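Local structure of exotoxin 6 (Staphylococcus aureus subsp. aureus Mu50, 4ZYS) at residues F98-G112 against D185-K197. The protein is a staphylococcal superantigen-like exotoxin, probably secreted to interfere with host immune defences, and may bind sugars. Residues are numbered along the deposited sequence; the frame is centred on the assembly and turned at random.
Sequences FIDYIHTPILEIKKG and DGRQIQKILVEMK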
loop_
_atom_site.group_PDB
_atom_site.type_symbol
_atom_site.label_atom_id
_atom_site.label_comp_id
_atom_site.label_asym_id
_atom_site.label_seq_id
_atom_site.Cartn_x
_atom_site.Cartn_y
_atom_site.Cartn_z
ATOM N N PHE A 98 1.584 0.874 -21.708
ATOM C CA PHE A 98 1.776 1.549 -20.423
ATOM C C PHE A 98 3.063 1.181 -19.629
ATOM O O PHE A 98 3.131 1.521 -18.445
ATOM C CB PHE A 98 0.540 1.280 -19.540
ATOM C CG PHE A 98 -0.642 2.138 -19.912
ATOM C CD1 PHE A 98 -0.816 3.390 -19.340
ATOM C CD2 PHE A 98 -1.588 1.688 -20.830
ATOM C CE1 PHE A 98 -1.880 4.209 -19.728
ATOM C CE2 PHE A 98 -2.675 2.496 -21.194
ATOM C CZ PHE A 98 -2.814 3.753 -20.642
ATOM N N ILE A 99 4.091 0.577 -20.266
ATOM C CA ILE A 99 5.341 0.213 -19.564
ATOM C C ILE A 99 6.077 1.483 -19.036
ATOM O O ILE A 99 6.535 1.496 -17.891
ATOM C CB ILE A 99 6.275 -0.685 -20.456
ATOM C CG1 ILE A 99 5.634 -2.068 -20.781
ATOM C CG2 ILE A 99 7.686 -0.863 -19.871
ATOM C CD1 ILE A 99 5.290 -2.988 -19.621
ATOM N N ASP A 100 6.142 2.543 -19.839
ATOM C CA ASP A 100 6.849 3.763 -19.439
ATOM C C ASP A 100 5.926 4.804 -18.773
ATOM O O ASP A 100 6.345 5.956 -18.598
ATOM C CB ASP A 100 7.541 4.388 -20.667
ATOM C CG ASP A 100 6.617 4.761 -21.829
ATOM O OD1 ASP A 100 5.369 4.612 -21.680
ATOM O OD2 ASP A 100 7.140 5.185 -22.896
ATOM N N TYR A 101 4.694 4.400 -18.402
ATOM C CA TYR A 101 3.672 5.280 -17.840
ATOM C C TYR A 101 4.086 6.062 -16.567
ATOM O O TYR A 101 4.600 5.497 -15.609
ATOM C CB TYR A 101 2.385 4.493 -17.565
ATOM C CG TYR A 101 1.242 5.344 -17.071
ATOM C CD1 TYR A 101 0.614 6.260 -17.911
ATOM C CD2 TYR A 101 0.781 5.230 -15.764
ATOM C CE1 TYR A 101 -0.448 7.042 -17.459
ATOM C CE2 TYR A 101 -0.274 6.007 -15.301
ATOM C CZ TYR A 101 -0.886 6.913 -16.150
ATOM O OH TYR A 101 -1.922 7.676 -15.682
ATOM N N ILE A 102 3.859 7.388 -16.602
ATOM C CA ILE A 102 4.086 8.310 -15.480
ATOM C C ILE A 102 2.838 9.170 -15.345
ATOM O O ILE A 102 2.329 9.693 -16.339
ATOM C CB ILE A 102 5.389 9.184 -15.576
ATOM C CG1 ILE A 102 6.627 8.309 -15.821
ATOM C CG2 ILE A 102 5.609 10.037 -14.284
ATOM C CD1 ILE A 102 7.535 8.856 -16.759
ATOM N N HIS A 103 2.341 9.288 -14.114
ATOM C CA HIS A 103 1.180 10.097 -13.762
ATOM C C HIS A 103 1.515 10.897 -12.524
ATOM O O HIS A 103 2.022 10.330 -11.565
ATOM C CB HIS A 103 -0.051 9.214 -13.536
ATOM C CG HIS A 103 -1.308 9.998 -13.400
ATOM N ND1 HIS A 103 -1.871 10.644 -14.486
ATOM C CD2 HIS A 103 -2.063 10.238 -12.303
ATOM C CE1 HIS A 103 -2.954 11.244 -14.018
ATOM N NE2 HIS A 103 -3.099 11.041 -12.707
ATOM N N THR A 104 1.284 12.219 -12.550
ATOM C CA THR A 104 1.656 13.061 -11.421
ATOM C C THR A 104 0.410 13.689 -10.826
ATOM O O THR A 104 0.048 14.808 -11.184
ATOM C CB THR A 104 2.717 14.093 -11.819
ATOM O OG1 THR A 104 2.169 14.963 -12.804
ATOM C CG2 THR A 104 3.979 13.452 -12.348
ATOM N N PRO A 105 -0.272 12.998 -9.899
ATOM C CA PRO A 105 -1.431 13.632 -9.255
ATOM C C PRO A 105 -0.965 14.763 -8.331
ATOM O O PRO A 105 0.229 14.863 -8.037
ATOM C CB PRO A 105 -2.055 12.475 -8.464
ATOM C CG PRO A 105 -0.901 11.580 -8.131
ATOM C CD PRO A 105 0.023 11.669 -9.310
ATOM N N ILE A 106 -1.883 15.622 -7.892
ATOM C CA ILE A 106 -1.507 16.675 -6.964
ATOM C C ILE A 106 -1.243 16.008 -5.647
ATOM O O ILE A 106 -2.018 15.140 -5.256
ATOM C CB ILE A 106 -2.613 17.779 -6.854
ATOM C CG1 ILE A 106 -2.699 18.644 -8.115
ATOM C CG2 ILE A 106 -2.454 18.660 -5.597
ATOM C CD1 ILE A 106 -1.373 19.127 -8.689
ATOM N N LEU A 107 -0.119 16.328 -5.004
ATOM C CA LEU A 107 0.149 15.798 -3.672
ATOM C C LEU A 107 0.395 16.965 -2.762
ATOM O O LEU A 107 1.298 17.757 -3.005
ATOM C CB LEU A 107 1.307 14.761 -3.586
ATOM C CG LEU A 107 1.764 14.436 -2.146
ATOM C CD1 LEU A 107 0.672 13.656 -1.345
ATOM C CD2 LEU A 107 3.113 13.757 -2.120
ATOM N N GLU A 108 -0.418 17.087 -1.725
ATOM C CA GLU A 108 -0.252 18.139 -0.724
ATOM C C GLU A 108 -0.170 17.513 0.641
ATOM O O GLU A 108 -0.893 16.560 0.913
ATOM C CB GLU A 108 -1.390 19.161 -0.774
ATOM C CG GLU A 108 -1.375 20.068 -1.985
ATOM C CD GLU A 108 -2.537 21.040 -1.971
ATOM O OE1 GLU A 108 -3.697 20.574 -1.982
ATOM O OE2 GLU A 108 -2.290 22.265 -1.895
ATOM N N ILE A 109 0.724 18.032 1.490
ATOM C CA ILE A 109 0.895 17.565 2.868
ATOM C C ILE A 109 0.645 18.757 3.788
ATOM O O ILE A 109 1.295 19.797 3.659
ATOM C CB ILE A 109 2.266 16.862 3.120
ATOM C CG1 ILE A 109 2.468 15.675 2.124
ATOM C CG2 ILE A 109 2.371 16.392 4.602
ATOM C CD1 ILE A 109 3.639 14.776 2.367
ATOM N N LYS A 110 -0.345 18.616 4.671
ATOM C CA LYS A 110 -0.748 19.650 5.619
ATOM C C LYS A 110 -0.410 19.198 7.021
ATOM O O LYS A 110 -0.930 18.179 7.457
ATOM C CB LYS A 110 -2.260 19.968 5.466
ATOM C CG LYS A 110 -2.851 20.841 6.576
ATOM C CD LYS A 110 -4.145 21.507 6.156
ATOM C CE LYS A 110 -4.943 22.044 7.327
ATOM N NZ LYS A 110 -4.314 23.236 7.943
ATOM N N LYS A 111 0.442 19.953 7.728
ATOM C CA LYS A 111 0.820 19.629 9.107
ATOM C C LYS A 111 0.180 20.613 10.101
ATOM O O LYS A 111 0.508 21.789 10.111
ATOM C CB LYS A 111 2.346 19.604 9.283
ATOM C CG LYS A 111 2.773 19.163 10.689
ATOM C CD LYS A 111 4.256 18.899 10.729
ATOM C CE LYS A 111 4.795 18.869 12.132
ATOM N NZ LYS A 111 6.261 18.643 12.136
ATOM N N GLY A 112 -0.700 20.103 10.941
ATOM C CA GLY A 112 -1.408 20.882 11.948
ATOM C C GLY A 112 -2.197 22.009 11.324
ATOM O O GLY A 112 -2.881 21.806 10.319
ATOM N N ASP A 185 -7.469 2.539 -10.035
ATOM C CA ASP A 185 -6.880 2.883 -11.332
ATOM C C ASP A 185 -5.949 4.066 -11.138
ATOM O O ASP A 185 -6.402 5.170 -10.840
ATOM C CB ASP A 185 -7.982 3.184 -12.389
ATOM C CG ASP A 185 -7.514 3.337 -13.831
ATOM O OD1 ASP A 185 -6.295 3.526 -14.047
ATOM O OD2 ASP A 185 -8.376 3.260 -14.756
ATOM N N GLY A 186 -4.653 3.812 -11.272
ATOM C CA GLY A 186 -3.598 4.813 -11.108
ATOM C C GLY A 186 -3.706 5.967 -12.085
ATOM O O GLY A 186 -3.290 7.090 -11.780
ATOM N N ARG A 187 -4.287 5.687 -13.271
ATOM C CA ARG A 187 -4.517 6.677 -14.319
ATOM C C ARG A 187 -5.648 7.642 -13.951
ATOM O O ARG A 187 -5.791 8.675 -14.604
ATOM C CB ARG A 187 -4.853 5.983 -15.643
ATOM C CG ARG A 187 -3.803 4.976 -16.127
ATOM C CD ARG A 187 -4.381 4.133 -17.238
ATOM N NE ARG A 187 -5.411 3.247 -16.709
ATOM C CZ ARG A 187 -6.038 2.315 -17.414
ATOM N NH1 ARG A 187 -5.776 2.159 -18.707
ATOM N NH2 ARG A 187 -6.934 1.526 -16.831
ATOM N N GLN A 188 -6.431 7.303 -12.898
ATOM C CA GLN A 188 -7.601 8.051 -12.442
ATOM C C GLN A 188 -7.361 8.809 -11.109
ATOM O O GLN A 188 -8.264 9.513 -10.651
ATOM C CB GLN A 188 -8.808 7.111 -12.306
ATOM C CG GLN A 188 -9.313 6.526 -13.628
ATOM C CD GLN A 188 -9.867 7.566 -14.562
ATOM O OE1 GLN A 188 -10.728 8.364 -14.197
ATOM N NE2 GLN A 188 -9.374 7.583 -15.792
ATOM N N ILE A 189 -6.171 8.691 -10.503
ATOM C CA ILE A 189 -5.864 9.431 -9.261
ATOM C C ILE A 189 -5.604 10.912 -9.630
ATOM O O ILE A 189 -4.686 11.180 -10.408
ATOM C CB ILE A 189 -4.674 8.800 -8.480
ATOM C CG1 ILE A 189 -4.987 7.344 -8.062
ATOM C CG2 ILE A 189 -4.279 9.678 -7.270
ATOM C CD1 ILE A 189 -3.770 6.490 -7.758
ATOM N N GLN A 190 -6.428 11.856 -9.100
ATOM C CA GLN A 190 -6.308 13.287 -9.404
ATOM C C GLN A 190 -5.540 14.096 -8.343
ATOM O O GLN A 190 -4.663 14.901 -8.691
ATOM C CB GLN A 190 -7.701 13.926 -9.573
ATOM C CG GLN A 190 -8.201 13.944 -10.993
ATOM C CD GLN A 190 -7.578 14.989 -11.876
ATOM O OE1 GLN A 190 -6.430 14.853 -12.317
ATOM N NE2 GLN A 190 -8.373 15.986 -12.256
ATOM N N LYS A 191 -5.939 13.939 -7.066
ATOM C CA LYS A 191 -5.408 14.673 -5.927
ATOM C C LYS A 191 -5.181 13.750 -4.759
ATOM O O LYS A 191 -5.945 12.808 -4.563
ATOM C CB LYS A 191 -6.406 15.758 -5.473
ATOM C CG LYS A 191 -6.515 17.000 -6.323
ATOM C CD LYS A 191 -7.426 17.985 -5.595
ATOM C CE LYS A 191 -7.134 19.432 -5.903
ATOM N NZ LYS A 191 -7.973 20.356 -5.085
ATOM N N ILE A 192 -4.163 14.056 -3.954
ATOM C CA ILE A 192 -3.843 13.356 -2.724
ATOM C C ILE A 192 -3.585 14.423 -1.656
ATOM O O ILE A 192 -2.875 15.409 -1.891
ATOM C CB ILE A 192 -2.673 12.336 -2.833
ATOM C CG1 ILE A 192 -2.930 11.275 -3.934
ATOM C CG2 ILE A 192 -2.383 11.651 -1.457
ATOM C CD1 ILE A 192 -1.627 10.446 -4.329
ATOM N N LEU A 193 -4.190 14.224 -0.493
ATOM C CA LEU A 193 -3.995 15.086 0.642
ATOM C C LEU A 193 -3.586 14.239 1.811
ATOM O O LEU A 193 -4.250 13.248 2.095
ATOM C CB LEU A 193 -5.282 15.914 0.960
ATOM C CG LEU A 193 -5.214 16.837 2.207
ATOM C CD1 LEU A 193 -4.206 17.965 2.003
ATOM C CD2 LEU A 193 -6.577 17.400 2.549
ATOM N N VAL A 194 -2.480 14.604 2.481
ATOM C CA VAL A 194 -2.040 13.952 3.718
ATOM C C VAL A 194 -2.166 15.007 4.804
ATOM O O VAL A 194 -1.420 15.971 4.778
ATOM C CB VAL A 194 -0.612 13.335 3.656
ATOM C CG1 VAL A 194 -0.298 12.587 4.945
ATOM C CG2 VAL A 194 -0.439 12.416 2.451
ATOM N N GLU A 195 -3.147 14.882 5.695
ATOM C CA GLU A 195 -3.358 15.811 6.811
ATOM C C GLU A 195 -2.817 15.214 8.087
ATOM O O GLU A 195 -3.213 14.096 8.433
ATOM C CB GLU A 195 -4.863 16.118 7.033
ATOM C CG GLU A 195 -5.496 17.085 6.064
ATOM C CD GLU A 195 -7.009 17.165 6.167
ATOM O OE1 GLU A 195 -7.703 16.163 5.857
ATOM O OE2 GLU A 195 -7.503 18.254 6.538
HETATM N N MSE A 196 -1.962 15.958 8.819
HETATM C CA MSE A 196 -1.461 15.513 10.122
HETATM C C MSE A 196 -1.910 16.473 11.179
HETATM O O MSE A 196 -1.985 17.664 10.906
HETATM C CB MSE A 196 0.060 15.417 10.165
HETATM C CG MSE A 196 0.649 14.457 9.181
HETATM SE SE MSE A 196 2.526 14.917 8.897
HETATM C CE MSE A 196 3.107 15.180 10.741
ATOM N N LYS A 197 -2.215 15.966 12.389
ATOM C CA LYS A 197 -2.664 16.766 13.543
ATOM C C LYS A 197 -2.007 16.235 14.849
ATOM O O LYS A 197 -1.203 15.276 14.772
ATOM C CB LYS A 197 -4.212 16.747 13.672
ATOM C CG LYS A 197 -5.005 17.094 12.415
ATOM C CD LYS A 197 -6.512 16.899 12.620
ATOM C CE LYS A 197 -7.310 17.284 11.395
ATOM N NZ LYS A 197 -8.766 17.355 11.685
ATOM O OXT LYS A 197 -2.336 16.737 15.952
HETATM O O HOH W 1 -4.288 18.027 -2.750
#
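Strands 106-111 and 189-196 run parallel, their axes 8° apart. Seven backbone hydrogen bonds join the segments, the last, Gly112 N to Met196 O, just past the end of strand 106-111. On the face carrying Leu107, Ile109, Ile192 and Val194, Leu107 CD1 lies 3.7 Å from Ile192 CG2 and also touches Val194 CG2. Leu137 of helix 130-145 packs on Leu107 and Ile192. On the other face a water bridges Glu108 OE1 and Ile192 O.

Ahead of strand 106-111, side chains of the loop make the contact. Pro105 CB lies 3.8 Å from Ile189 CG2, the two side chains side by side. His103 NE2 donates in the ring plane to Ile189 O at 2.8 Å. Arg187 CD meets Phe98 CE1 at 3.5 Å, and its guanidinium stands nearly perpendicular to that ring. Arg187 NE donates to the syn lone pair of Asp185 OD1 at 2.8 Å, part of a salt bridge, which helps fix the group's rotation; NH1 forms a salt bridge with Glu126. The same OD1 accepts from Arg187 N, making an Asx turn.

Two parallel central strands, with a helix across one face of a mixed sheet, are characteristic of the beta-grasp domain of staphylococcal and streptococcal toxins.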